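Local coordinates for vacuolar protein sorting-associated protein 29 (Entamoeba histolytica, PDB 5XCJ) that binds metal ions on a calcineurin-like metallophosphatase fold and takes part in protein transport, probably as a subunit of the retromer complex, at residues K60-E65 and H86-I91; L35-L40 and I110-H115; G7-P12 and S134-Y139; A98-Q103 and K127-P132; I31-C36 and E55-K60. The protein carries 1 engineered substitution. One frame throughout, in Å; residues are numbered along the deposited sequence.

Contacts 2, 3, 4 and 5 are largely buried, whereas contact 1 is only partly so, with only two of its six touching residues buried. Contacts 2 and 5 share Leu35 and Cys36 of strand 33-36: contact 5 joins that strand to its neighbour by backbone hydrogen bonds, and contact 2 packs it by methyl groups against the other sheet. Contact 4 lays helix 96-106 on that second sheet, again without a hydrogen bond across. Contacts 1 and 3 lie in loops around the zinc-site positions: contact 1 crosses by CH-pi packing and a bridging water, contact 3 by direct hydrogen bonds. The His86 side chain of contact 1 meets Asp8 of contact 3.

Contact 1: residues K60-E65 and H86-I91; sequences KGAFDE and HGHQVI. Engineered in segment 60-65: Ala62 (natural residue Asp).
Carbon-over-ring packing carries much of this meeting between the loop after strand 55-58 and the loop after strand 80-85. Gly61 CA sits over one face of the His86 imidazole, 4.0 Å from its centroid, in a CH-pi contact; glycine suits the spot because a CB would run into the Asp64 carboxylate. Ala62, an engineered residue where the natural protein has Asp, sets its CB over a face of the His88 ring, 4.2 Å from the centroid and 11° off the normal. Gln89 CD lies over the opposite face of His88.

Hydrogen bonds hold the groups in place. His86 CG is anti to its backbone N (chi1 -176°), while His88 CG takes the crowded place between N and carbonyl carbon (chi1 65°), which brings His86 ND1 and His88 ND1 to 3.0 Å, a hydrogen bond in which either nitrogen could be the donor. His86 NE2 bonds Asp8 of loop 7-12, so both ring nitrogens are held, which probably fixes the ring's rotation. Within 60-65, Gly61 N donates to Asp64 OD2 at 2.9 Å.

Between the loops the polar link is a water, which donates to Lys60 O at 2.5 Å and accepts from His86 N at 3.0 Å and from Gln89 NE2, also bonded to Glu71. Position 62 belongs to the first zinc site, vacant in this model, and such loops at strand ends are typical of calcineurin-like metallophosphatase sites.

Contact 2: residues L35-L40 and I110-H115; sequences LCTGNL and ILITGH
Deep between the two sheets of the metallophosphatase sandwich, strand 33-36 of one faces strand 110-112 of the other, and both run on into loops bearing the zinc-site residues Asn39 and His115. Leu35 and Ile112 cross at about a right angle and meet tip to tip, Leu35 CD1 lying 3.6 Å from Ile112 CD1. In each, the first branch toward that tip is anti to the carbonyl carbon (chi1 -57° in both), and Ile82 of strand 80-85 packs against the pair.

One step nearer the site, Thr37 places OG1 in the crowded position between its N and carbonyl carbon (chi1 55°), with CG2 facing the other segment. That Thr37 CG2 methyl is 4.0 Å from Ile112 CG2 and 3.8 Å from Gly114 N, so it covers both a side chain and a peptide. Gly114 fits because a CB would come tightly against Thr37 OG1. Gly38, at backbone angles where a CB would be jammed against the preceding carbonyl oxygen, donates from Gly38 N to Cys36 SG at 3.5 Å. Metal ligands carried on loops at the ends of the sandwich strands are characteristic of calcineurin-like phosphoesterases.

Contact 3: residues G7-P12 and S134-Y139; sequences GDFHVP and SATGAY
Ser134 OG stands anti to its backbone N (chi1 169°), and Thr136 OG1 takes the crowded position between its N and carbonyl carbon (chi1 60°); these settings turn two hydroxyls onto successive carbonyls of loop 7-12. Ser134 OG donates to Asp8 O at 2.6 Å and Thr136 OG1 to Phe9 O at 2.9 Å, each approaching from above the carbonyl plane. Ser134 OG is gripped a second time, accepting from Ala138 N at 3.0 Å. Beside it, Ala135 N donates to Gly7 O at 3.0 Å, nearly along the C=O axis (176°). The donors sit on a type I turn from Ser134 to Gly137, closed by Gly137 N to Ser134 O, and the positive phi of Gly137 favours glycine.

Loop 7-12 follows the first strand of the fold and carries the Asp-X-His sequence of calcineurin-like phosphoesterases. Asp8 has been seen to bind both zinc ions, though none is bound in this model, where its carboxylate accepts from His86 and from His115 N. Asp8 CB packs 3.8 Å from Ser134 CB, so the serine backs the metal-site residue with both carbon and hydroxyl. Ala138 O in turn accepts from ND1 of His117, a ligand of the second zinc.

Small and branched apolar groups fill the rest. Ala135 CB reaches Phe9 CE1 at 3.5 Å, and Thr136 CG2 comes to the edge of the same ring. Val11 CG2 touches Ala138 CB at 4.1 Å and Tyr139 O at 3.3 Å, while Val11 CG1 meets the Tyr139 ring edge-on.

Contact 4: residues A98-Q103 and K127-P132; sequences ALAIYQ and KYFLNP
Phe129 drives the edge of its ring against the backbone of helix 96-106, where Leu99, Ala100 and Gln103 receive it. Phe129 CE2 lies 3.3 Å from Leu99 O, with that oxygen in the ring plane, and 3.6 Å from Leu99 CB. The neighbouring Phe129 CZ comes 3.6 Å from Ala100 CA and 3.8 Å from Gln103 CB. Alanine suits this turn of the helix, since its short side chain lets the ring tip reach the main chain. Leu99 O is already the acceptor of Gln103 N at 2.9 Å, so the ring meets a carbonyl whose helical bond is made.

Gln103 has CG anti to its backbone N and is bent at chi2 (-98°), which carries the amide across the Lys127 methylenes; the amide plane stands 86° from the Phe129 ring. There Gln103 NE2 is 3.3 Å from Lys127 CD and Gln103 OE1 3.6 Å from Lys127 CG. Lys127 is itself bent at chi2, so its aliphatic portion covers the amide while its ammonium end leads away from the helix.

Helix and strand run at 114° to each other, with axes 10.0 Å apart, as a helix lying across one face of the second sheet of the sandwich. Leu111 of strand 110-112 touches Leu99, Gln103 and Phe129 and so continues the apolar layer. With no hydrogen bond between helix and strand, the contact depends on shape and dispersion, and the polar atoms at the interface that have known partners bond away from it: Leu99 O within the helix, Gln103 NE2 to Val108 O.

Contact 5: residues I31-C36 and E55-K60; sequences IQTVLC and EVHVVK
Val34 O and Glu55 OE2 lie at the edge of the His57 imidazole, in its plane, and Glu55 OE2 takes a weak hydrogen bond from His57 NE2. Thr33 CG2 also approaches near the ring plane, 3.6 Å from His57 CD2, while Leu35 CD2 comes obliquely to the same His57 CD2, at 3.6 Å. Strands 33-36 and 55-58 are the parallel pair of a beta-alpha-beta unit whose crossover is helix 43-52, and the second forms the border of its sheet.

Thr33, Leu35, Glu55 and His57 share one face; polar Glu55 and His57 suit border strand 55-58, and Leu35 and His57 pack toward Ile75 of the other sheet. On the other face, Val34, Cys36, Val56 and Val58 are compact apolar residues: Val34 CG1 lies beside Val56 CG1 at 4.0 Å, and Leu49 of the helix packs on Val34, Cys36 and Val56. Cys36 CB is 3.7 Å from Val58 CG2.

A ladder of alternating donors ties the backbones. Val34 N donates to Glu55 O at 2.8 Å, His57 N to Val34 O at 2.9 Å, and Cys36 N to His57 O at 2.7 Å. Past the end of strand 55-58, Val59 N reaches Cys36 O at 3.3 Å, with an N-H...O angle of 163°.

Contact 1: residues K60-E65 and H86-I91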
# COMPACT_ATOMS: atom_id res chain seq x y z
N LYS A 60 -2.59 -1.86 -11.45
CA LYS A 60 -1.51 -1.60 -12.39
C LYS A 60 -0.67 -0.39 -12.03
O LYS A 60 -1.17 0.71 -11.85
CB LYS A 60 -2.06 -1.45 -13.81
CG LYS A 60 -0.99 -1.10 -14.82
CD LYS A 60 -1.54 -1.03 -16.23
CE LYS A 60 -0.46 -0.60 -17.21
NZ LYS A 60 0.35 0.54 -16.71
N GLY A 61 0.62 -0.63 -11.91
CA GLY A 61 1.60 0.39 -11.59
C GLY A 61 2.12 1.11 -12.82
O GLY A 61 1.70 0.83 -13.94
N ALA A 62 3.01 2.06 -12.61
CA ALA A 62 3.60 2.80 -13.71
C ALA A 62 4.42 1.88 -14.61
O ALA A 62 4.37 1.99 -15.82
CB ALA A 62 4.45 3.95 -13.20
N PHE A 63 5.18 0.97 -13.99
CA PHE A 63 6.02 0.03 -14.73
C PHE A 63 5.50 -1.40 -14.86
O PHE A 63 6.17 -2.25 -15.44
CB PHE A 63 7.42 0.02 -14.14
CG PHE A 63 7.84 1.32 -13.54
CD1 PHE A 63 8.11 2.41 -14.35
CD2 PHE A 63 7.95 1.47 -12.17
CE1 PHE A 63 8.49 3.62 -13.80
CE2 PHE A 63 8.32 2.67 -11.62
CZ PHE A 63 8.60 3.75 -12.44
N ASP A 64 4.33 -1.69 -14.30
CA ASP A 64 3.78 -3.04 -14.37
C ASP A 64 3.42 -3.48 -15.78
O ASP A 64 2.85 -2.71 -16.56
CB ASP A 64 2.56 -3.17 -13.47
CG ASP A 64 2.93 -3.38 -12.02
OD1 ASP A 64 4.03 -3.91 -11.75
OD2 ASP A 64 2.11 -3.01 -11.15
N GLU A 65 3.81 -4.70 -16.12
CA GLU A 65 3.50 -5.27 -17.42
C GLU A 65 2.60 -6.51 -17.30
O GLU A 65 2.25 -7.12 -18.31
CB GLU A 65 4.77 -5.60 -18.17
N HIS A 86 -2.45 2.79 -8.01
CA HIS A 86 -1.04 3.08 -7.82
C HIS A 86 -0.76 4.53 -7.40
O HIS A 86 0.09 4.77 -6.55
CB HIS A 86 -0.21 2.71 -9.05
CG HIS A 86 1.26 2.90 -8.86
ND1 HIS A 86 1.99 3.82 -9.58
CD2 HIS A 86 2.13 2.31 -8.02
CE1 HIS A 86 3.25 3.79 -9.19
NE2 HIS A 86 3.36 2.88 -8.25
N GLY A 87 -1.51 5.47 -7.96
CA GLY A 87 -1.34 6.87 -7.62
C GLY A 87 -0.53 7.76 -8.54
O GLY A 87 -0.46 8.96 -8.33
N HIS A 88 0.10 7.18 -9.56
CA HIS A 88 0.82 7.98 -10.55
C HIS A 88 -0.15 8.84 -11.37
O HIS A 88 0.21 9.88 -11.89
CB HIS A 88 1.75 7.14 -11.44
CG HIS A 88 1.04 6.18 -12.34
ND1 HIS A 88 0.48 5.01 -11.88
CD2 HIS A 88 0.82 6.20 -13.67
CE1 HIS A 88 -0.05 4.35 -12.89
NE2 HIS A 88 0.13 5.06 -13.99
N GLN A 89 -1.38 8.33 -11.49
CA GLN A 89 -2.47 8.99 -12.22
C GLN A 89 -3.02 10.23 -11.52
O GLN A 89 -3.68 11.05 -12.14
CB GLN A 89 -3.60 8.01 -12.52
CG GLN A 89 -3.13 6.65 -12.98
CD GLN A 89 -2.91 5.70 -11.82
OE1 GLN A 89 -2.58 6.13 -10.72
NE2 GLN A 89 -3.10 4.42 -12.06
N VAL A 90 -2.75 10.36 -10.23
CA VAL A 90 -3.27 11.49 -9.48
C VAL A 90 -2.38 12.69 -9.71
O VAL A 90 -1.27 12.76 -9.22
CB VAL A 90 -3.29 11.18 -7.97
CG1 VAL A 90 -3.68 12.41 -7.17
CG2 VAL A 90 -4.22 10.01 -7.68
N ILE A 91 -2.90 13.64 -10.49
CA ILE A 91 -2.16 14.86 -10.81
C ILE A 91 -2.86 16.11 -10.24
O ILE A 91 -4.05 16.26 -10.45
CB ILE A 91 -1.86 15.00 -12.31
CG1 ILE A 91 -3.15 15.09 -13.11
CG2 ILE A 91 -1.02 13.82 -12.77
CD1 ILE A 91 -2.93 15.40 -14.57
O HOH W 1 -3.13 1.72 -10.68

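Contact 2: residues L35-L40 and I110-H115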
# COMPACT_ATOMS: atom_id res chain seq x y z
N LEU A 35 -3.68 -5.77 -0.12
CA LEU A 35 -3.98 -4.71 -1.06
C LEU A 35 -2.63 -4.19 -1.54
O LEU A 35 -1.90 -3.56 -0.78
CB LEU A 35 -4.81 -3.61 -0.41
CG LEU A 35 -6.12 -4.10 0.20
CD1 LEU A 35 -7.00 -2.94 0.65
CD2 LEU A 35 -6.87 -5.02 -0.75
N CYS A 36 -2.32 -4.44 -2.80
CA CYS A 36 -1.05 -4.04 -3.36
C CYS A 36 -1.21 -2.92 -4.37
O CYS A 36 -1.99 -3.02 -5.31
CB CYS A 36 -0.37 -5.25 -4.01
SG CYS A 36 1.26 -4.90 -4.71
N THR A 37 -0.41 -1.87 -4.20
CA THR A 37 -0.44 -0.70 -5.07
C THR A 37 0.17 -0.89 -6.47
O THR A 37 0.02 -0.02 -7.32
CB THR A 37 0.17 0.54 -4.40
OG1 THR A 37 1.50 0.25 -3.96
CG2 THR A 37 -0.68 0.98 -3.22
N GLY A 38 0.83 -2.02 -6.71
CA GLY A 38 1.45 -2.23 -8.01
C GLY A 38 2.96 -2.14 -8.01
O GLY A 38 3.58 -2.16 -6.95
N ASN A 39 3.54 -1.99 -9.20
CA ASN A 39 4.97 -1.92 -9.38
C ASN A 39 5.70 -3.15 -8.81
O ASN A 39 6.61 -3.04 -8.00
CB ASN A 39 5.55 -0.61 -8.83
CG ASN A 39 5.41 0.53 -9.82
OD1 ASN A 39 4.90 0.35 -10.92
ND2 ASN A 39 5.86 1.71 -9.44
N LEU A 40 5.25 -4.32 -9.25
CA LEU A 40 5.84 -5.59 -8.85
C LEU A 40 7.17 -5.85 -9.55
O LEU A 40 7.39 -5.39 -10.66
CB LEU A 40 4.88 -6.74 -9.14
CG LEU A 40 3.46 -6.65 -8.61
CD1 LEU A 40 2.65 -7.85 -9.08
CD2 LEU A 40 3.45 -6.55 -7.10
N ILE A 110 -12.07 4.71 2.22
CA ILE A 110 -10.62 4.66 2.28
C ILE A 110 -9.99 4.63 0.89
O ILE A 110 -10.40 3.85 0.04
CB ILE A 110 -10.14 3.42 3.05
CG1 ILE A 110 -10.70 3.41 4.48
CG2 ILE A 110 -8.63 3.35 3.08
CD1 ILE A 110 -10.28 2.20 5.28
N LEU A 111 -9.00 5.48 0.66
CA LEU A 111 -8.30 5.48 -0.61
C LEU A 111 -6.83 5.13 -0.39
O LEU A 111 -6.11 5.83 0.32
CB LEU A 111 -8.42 6.84 -1.32
CG LEU A 111 -7.74 6.91 -2.69
CD1 LEU A 111 -8.46 6.02 -3.68
CD2 LEU A 111 -7.68 8.34 -3.19
N ILE A 112 -6.39 4.06 -1.03
CA ILE A 112 -5.02 3.61 -0.92
C ILE A 112 -4.29 3.86 -2.23
O ILE A 112 -4.75 3.47 -3.29
CB ILE A 112 -4.94 2.11 -0.58
CG1 ILE A 112 -5.70 1.81 0.71
CG2 ILE A 112 -3.50 1.66 -0.49
CD1 ILE A 112 -5.64 0.36 1.15
N THR A 113 -3.16 4.56 -2.12
CA THR A 113 -2.32 4.90 -3.26
C THR A 113 -0.83 4.79 -2.90
O THR A 113 -0.47 4.83 -1.73
CB THR A 113 -2.60 6.32 -3.78
OG1 THR A 113 -2.42 7.28 -2.73
CG2 THR A 113 -4.01 6.43 -4.32
N GLY A 114 0.02 4.64 -3.90
CA GLY A 114 1.45 4.56 -3.69
C GLY A 114 2.11 5.70 -4.42
O GLY A 114 1.81 6.86 -4.14
N HIS A 115 3.05 5.36 -5.30
CA HIS A 115 3.77 6.31 -6.16
C HIS A 115 4.82 7.21 -5.50
O HIS A 115 5.93 7.33 -5.99
CB HIS A 115 2.78 7.16 -6.96
CG HIS A 115 3.44 8.03 -7.98
ND1 HIS A 115 3.77 7.58 -9.24
CD2 HIS A 115 3.85 9.32 -7.92
CE1 HIS A 115 4.35 8.56 -9.92
NE2 HIS A 115 4.41 9.62 -9.14

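Contact 3: residues G7-P12 and S134-Y139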
# COMPACT_ATOMS: atom_id res chain seq x y z
N GLY A 7 3.31 -2.29 -1.56
CA GLY A 7 3.51 -1.93 -2.95
C GLY A 7 4.82 -1.24 -3.29
O GLY A 7 5.71 -1.13 -2.46
N ASP A 8 4.92 -0.78 -4.54
CA ASP A 8 6.09 -0.07 -5.04
C ASP A 8 7.39 -0.86 -4.86
O ASP A 8 8.39 -0.34 -4.40
CB ASP A 8 6.20 1.33 -4.44
CG ASP A 8 5.27 2.31 -5.11
OD1 ASP A 8 5.09 2.18 -6.33
OD2 ASP A 8 4.72 3.18 -4.42
N PHE A 9 7.32 -2.14 -5.19
CA PHE A 9 8.46 -3.04 -5.08
C PHE A 9 9.64 -2.77 -6.00
O PHE A 9 10.79 -2.87 -5.60
CB PHE A 9 8.01 -4.49 -5.32
CG PHE A 9 7.04 -5.01 -4.32
CD1 PHE A 9 7.47 -5.49 -3.10
CD2 PHE A 9 5.68 -5.03 -4.60
CE1 PHE A 9 6.57 -5.98 -2.18
CE2 PHE A 9 4.78 -5.51 -3.68
CZ PHE A 9 5.23 -5.98 -2.47
N HIS A 10 9.34 -2.45 -7.25
CA HIS A 10 10.39 -2.30 -8.25
C HIS A 10 10.37 -1.04 -9.12
O HIS A 10 9.32 -0.49 -9.43
CB HIS A 10 10.32 -3.52 -9.19
CG HIS A 10 11.61 -3.85 -9.87
ND1 HIS A 10 12.65 -4.47 -9.23
CD2 HIS A 10 12.01 -3.66 -11.15
CE1 HIS A 10 13.65 -4.65 -10.08
NE2 HIS A 10 13.28 -4.16 -11.25
N VAL A 11 11.57 -0.64 -9.50
CA VAL A 11 11.81 0.47 -10.41
C VAL A 11 12.66 -0.13 -11.53
O VAL A 11 13.59 -0.88 -11.27
CB VAL A 11 12.55 1.63 -9.72
CG1 VAL A 11 13.06 2.63 -10.75
CG2 VAL A 11 11.64 2.32 -8.71
N PRO A 12 12.34 0.18 -12.79
CA PRO A 12 13.06 -0.42 -13.91
C PRO A 12 14.54 -0.08 -13.85
O PRO A 12 14.89 1.06 -13.58
CB PRO A 12 12.44 0.26 -15.13
CG PRO A 12 11.07 0.65 -14.68
CD PRO A 12 11.24 1.05 -13.24
N SER A 134 7.21 2.38 -0.17
CA SER A 134 7.78 1.31 -0.97
C SER A 134 8.25 0.22 -0.03
O SER A 134 9.01 0.48 0.90
CB SER A 134 8.93 1.82 -1.82
OG SER A 134 9.64 0.74 -2.40
N ALA A 135 7.84 -1.00 -0.31
CA ALA A 135 8.18 -2.16 0.51
C ALA A 135 9.68 -2.39 0.57
O ALA A 135 10.20 -2.83 1.58
CB ALA A 135 7.48 -3.40 -0.01
N THR A 136 10.35 -2.12 -0.54
CA THR A 136 11.79 -2.31 -0.63
C THR A 136 12.58 -1.03 -0.46
O THR A 136 13.80 -1.04 -0.52
CB THR A 136 12.14 -2.91 -1.99
OG1 THR A 136 11.69 -2.02 -3.02
CG2 THR A 136 11.46 -4.25 -2.17
N GLY A 137 11.90 0.08 -0.20
CA GLY A 137 12.58 1.36 -0.09
C GLY A 137 13.27 1.71 -1.40
O GLY A 137 14.38 2.22 -1.43
N ALA A 138 12.56 1.46 -2.49
CA ALA A 138 13.05 1.68 -3.86
C ALA A 138 13.24 3.15 -4.23
O ALA A 138 12.61 4.03 -3.66
CB ALA A 138 12.14 0.99 -4.86
N TYR A 139 14.10 3.38 -5.21
CA TYR A 139 14.41 4.73 -5.64
C TYR A 139 13.19 5.49 -6.15
O TYR A 139 12.38 4.95 -6.88
CB TYR A 139 15.50 4.68 -6.73
CG TYR A 139 15.59 5.93 -7.56
CD1 TYR A 139 16.34 7.01 -7.15
CD2 TYR A 139 14.86 6.06 -8.73
CE1 TYR A 139 16.40 8.17 -7.89
CE2 TYR A 139 14.91 7.21 -9.48
CZ TYR A 139 15.68 8.27 -9.05
OH TYR A 139 15.73 9.42 -9.79

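Contact 4: residues A98-Q103 and K127-P132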
# COMPACT_ATOMS: atom_id res chain seq x y z
N ALA A 98 -6.36 16.48 -5.12
CA ALA A 98 -6.42 15.55 -6.24
C ALA A 98 -6.86 14.17 -5.76
O ALA A 98 -7.70 13.53 -6.38
CB ALA A 98 -5.08 15.46 -6.94
N LEU A 99 -6.26 13.72 -4.67
CA LEU A 99 -6.59 12.43 -4.07
C LEU A 99 -8.04 12.45 -3.60
O LEU A 99 -8.76 11.47 -3.71
CB LEU A 99 -5.67 12.13 -2.89
CG LEU A 99 -4.22 11.76 -3.22
CD1 LEU A 99 -3.36 11.91 -1.98
CD2 LEU A 99 -4.15 10.34 -3.76
N ALA A 100 -8.47 13.59 -3.07
CA ALA A 100 -9.84 13.74 -2.58
C ALA A 100 -10.81 13.57 -3.74
O ALA A 100 -11.86 12.96 -3.59
CB ALA A 100 -10.03 15.09 -1.92
N ILE A 101 -10.45 14.11 -4.90
CA ILE A 101 -11.31 13.99 -6.06
C ILE A 101 -11.45 12.52 -6.45
O ILE A 101 -12.54 12.05 -6.73
CB ILE A 101 -10.78 14.82 -7.25
CG1 ILE A 101 -10.85 16.31 -6.91
CG2 ILE A 101 -11.58 14.52 -8.51
CD1 ILE A 101 -9.91 17.17 -7.73
N TYR A 102 -10.34 11.79 -6.44
CA TYR A 102 -10.38 10.37 -6.77
C TYR A 102 -11.20 9.57 -5.76
O TYR A 102 -11.95 8.68 -6.13
CB TYR A 102 -8.98 9.78 -6.92
CG TYR A 102 -8.53 9.74 -8.35
CD1 TYR A 102 -8.79 8.64 -9.15
CD2 TYR A 102 -7.86 10.81 -8.91
CE1 TYR A 102 -8.37 8.60 -10.46
CE2 TYR A 102 -7.45 10.79 -10.22
CZ TYR A 102 -7.71 9.68 -10.99
OH TYR A 102 -7.29 9.66 -12.30
N GLN A 103 -11.06 9.92 -4.48
CA GLN A 103 -11.79 9.23 -3.43
C GLN A 103 -13.28 9.41 -3.66
O GLN A 103 -14.06 8.48 -3.50
CB GLN A 103 -11.39 9.79 -2.06
CG GLN A 103 -12.23 9.27 -0.90
CD GLN A 103 -13.33 10.23 -0.50
OE1 GLN A 103 -13.16 11.44 -0.53
NE2 GLN A 103 -14.47 9.68 -0.11
N LYS A 127 -12.66 11.09 5.74
CA LYS A 127 -12.19 10.08 4.80
C LYS A 127 -10.72 9.79 5.09
O LYS A 127 -10.00 10.64 5.59
CB LYS A 127 -12.37 10.53 3.35
CG LYS A 127 -13.77 11.00 2.99
CD LYS A 127 -14.80 9.91 3.21
CE LYS A 127 -16.19 10.51 3.35
NZ LYS A 127 -17.26 9.49 3.23
N TYR A 128 -10.29 8.57 4.79
CA TYR A 128 -8.92 8.17 5.07
C TYR A 128 -8.09 7.90 3.83
O TYR A 128 -8.53 7.19 2.93
CB TYR A 128 -8.92 6.94 5.98
CG TYR A 128 -9.83 7.10 7.17
CD1 TYR A 128 -11.16 6.75 7.10
CD2 TYR A 128 -9.35 7.61 8.37
CE1 TYR A 128 -12.00 6.89 8.19
CE2 TYR A 128 -10.18 7.76 9.46
CZ TYR A 128 -11.50 7.40 9.36
OH TYR A 128 -12.32 7.55 10.45
N PHE A 129 -6.91 8.50 3.79
CA PHE A 129 -5.99 8.33 2.67
C PHE A 129 -4.74 7.64 3.19
O PHE A 129 -4.05 8.17 4.05
CB PHE A 129 -5.66 9.69 2.07
CG PHE A 129 -6.84 10.37 1.43
CD1 PHE A 129 -7.77 11.03 2.20
CD2 PHE A 129 -7.02 10.32 0.06
CE1 PHE A 129 -8.86 11.65 1.62
CE2 PHE A 129 -8.10 10.94 -0.53
CZ PHE A 129 -9.03 11.60 0.26
N LEU A 130 -4.46 6.46 2.64
CA LEU A 130 -3.32 5.66 3.06
C LEU A 130 -2.30 5.33 1.96
O LEU A 130 -2.66 4.98 0.85
CB LEU A 130 -3.82 4.36 3.68
CG LEU A 130 -5.06 4.50 4.56
CD1 LEU A 130 -5.59 3.14 5.00
CD2 LEU A 130 -4.76 5.37 5.75
N ASN A 131 -1.03 5.48 2.30
CA ASN A 131 0.06 5.14 1.40
C ASN A 131 1.06 4.33 2.23
O ASN A 131 1.58 4.83 3.21
CB ASN A 131 0.70 6.42 0.88
CG ASN A 131 1.76 6.17 -0.17
OD1 ASN A 131 2.48 5.19 -0.11
ND2 ASN A 131 1.86 7.07 -1.13
N PRO A 132 1.33 3.10 1.82
CA PRO A 132 2.26 2.24 2.57
C PRO A 132 3.74 2.47 2.24
O PRO A 132 4.60 1.86 2.87
CB PRO A 132 1.84 0.83 2.17
CG PRO A 132 1.25 0.98 0.81
CD PRO A 132 0.67 2.36 0.73

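Contact 5: residues I31-C36 and E55-K60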
# COMPACT_ATOMS: atom_id res chain seq x y z
N ILE A 31 -3.10 -12.89 7.96
CA ILE A 31 -3.55 -11.83 7.08
C ILE A 31 -4.63 -12.31 6.12
O ILE A 31 -4.40 -13.18 5.30
CB ILE A 31 -2.37 -11.25 6.28
CG1 ILE A 31 -1.32 -10.67 7.23
CG2 ILE A 31 -2.85 -10.18 5.32
CD1 ILE A 31 -0.01 -10.34 6.57
N GLN A 32 -5.84 -11.80 6.31
CA GLN A 32 -6.97 -12.12 5.46
C GLN A 32 -6.92 -11.58 4.02
O GLN A 32 -7.30 -12.26 3.09
CB GLN A 32 -8.27 -11.69 6.12
CG GLN A 32 -8.68 -12.56 7.29
CD GLN A 32 -7.89 -12.26 8.54
OE1 GLN A 32 -7.47 -11.13 8.76
NE2 GLN A 32 -7.68 -13.27 9.37
N THR A 33 -6.48 -10.34 3.88
CA THR A 33 -6.44 -9.68 2.57
C THR A 33 -5.15 -8.88 2.34
O THR A 33 -4.57 -8.34 3.27
CB THR A 33 -7.67 -8.75 2.43
OG1 THR A 33 -8.84 -9.45 2.83
CG2 THR A 33 -7.88 -8.25 1.01
N VAL A 34 -4.74 -8.83 1.07
CA VAL A 34 -3.57 -8.07 0.67
C VAL A 34 -3.99 -7.04 -0.37
O VAL A 34 -4.61 -7.38 -1.37
CB VAL A 34 -2.49 -8.98 0.06
CG1 VAL A 34 -1.50 -8.17 -0.75
CG2 VAL A 34 -1.78 -9.79 1.13
N LEU A 35 -3.68 -5.77 -0.12
CA LEU A 35 -3.98 -4.71 -1.06
C LEU A 35 -2.63 -4.19 -1.54
O LEU A 35 -1.90 -3.56 -0.78
CB LEU A 35 -4.81 -3.61 -0.41
CG LEU A 35 -6.12 -4.10 0.20
CD1 LEU A 35 -7.00 -2.94 0.65
CD2 LEU A 35 -6.87 -5.02 -0.75
N CYS A 36 -2.32 -4.44 -2.80
CA CYS A 36 -1.05 -4.04 -3.36
C CYS A 36 -1.21 -2.92 -4.37
O CYS A 36 -1.99 -3.02 -5.31
CB CYS A 36 -0.37 -5.25 -4.01
SG CYS A 36 1.26 -4.90 -4.71
N GLU A 55 -6.60 -13.81 -0.10
CA GLU A 55 -7.08 -12.86 -1.09
C GLU A 55 -6.05 -11.77 -1.37
O GLU A 55 -5.68 -11.01 -0.48
CB GLU A 55 -8.38 -12.22 -0.59
CG GLU A 55 -9.31 -11.69 -1.66
CD GLU A 55 -10.67 -11.30 -1.11
OE1 GLU A 55 -11.13 -11.95 -0.14
OE2 GLU A 55 -11.28 -10.36 -1.64
N VAL A 56 -5.59 -11.72 -2.61
CA VAL A 56 -4.61 -10.73 -3.03
C VAL A 56 -5.15 -9.83 -4.13
O VAL A 56 -5.73 -10.30 -5.10
CB VAL A 56 -3.33 -11.41 -3.52
CG1 VAL A 56 -2.31 -10.38 -3.98
CG2 VAL A 56 -2.75 -12.30 -2.43
N HIS A 57 -4.97 -8.52 -3.96
CA HIS A 57 -5.40 -7.55 -4.96
C HIS A 57 -4.23 -6.68 -5.40
O HIS A 57 -3.51 -6.13 -4.58
CB HIS A 57 -6.50 -6.66 -4.40
CG HIS A 57 -7.63 -7.43 -3.78
ND1 HIS A 57 -8.81 -7.67 -4.44
CD2 HIS A 57 -7.74 -8.03 -2.58
CE1 HIS A 57 -9.61 -8.37 -3.67
NE2 HIS A 57 -8.99 -8.61 -2.53
N VAL A 58 -4.03 -6.62 -6.71
CA VAL A 58 -2.96 -5.82 -7.29
C VAL A 58 -3.45 -4.91 -8.41
O VAL A 58 -4.08 -5.37 -9.35
CB VAL A 58 -1.82 -6.71 -7.81
CG1 VAL A 58 -0.69 -5.86 -8.37
CG2 VAL A 58 -1.32 -7.62 -6.71
N VAL A 59 -3.16 -3.63 -8.31
CA VAL A 59 -3.53 -2.67 -9.35
C VAL A 59 -2.33 -2.42 -10.27
O VAL A 59 -1.19 -2.72 -9.91
CB VAL A 59 -4.04 -1.34 -8.78
CG1 VAL A 59 -5.42 -1.53 -8.16
CG2 VAL A 59 -3.06 -0.78 -7.77
N LYS A 60 -2.59 -1.86 -11.45
CA LYS A 60 -1.51 -1.60 -12.39
C LYS A 60 -0.67 -0.39 -12.03
O LYS A 60 -1.17 0.71 -11.85
CB LYS A 60 -2.06 -1.45 -13.81
CG LYS A 60 -0.99 -1.10 -14.82
CD LYS A 60 -1.54 -1.03 -16.23
CE LYS A 60 -0.46 -0.60 -17.21
NZ LYS A 60 0.35 0.54 -16.71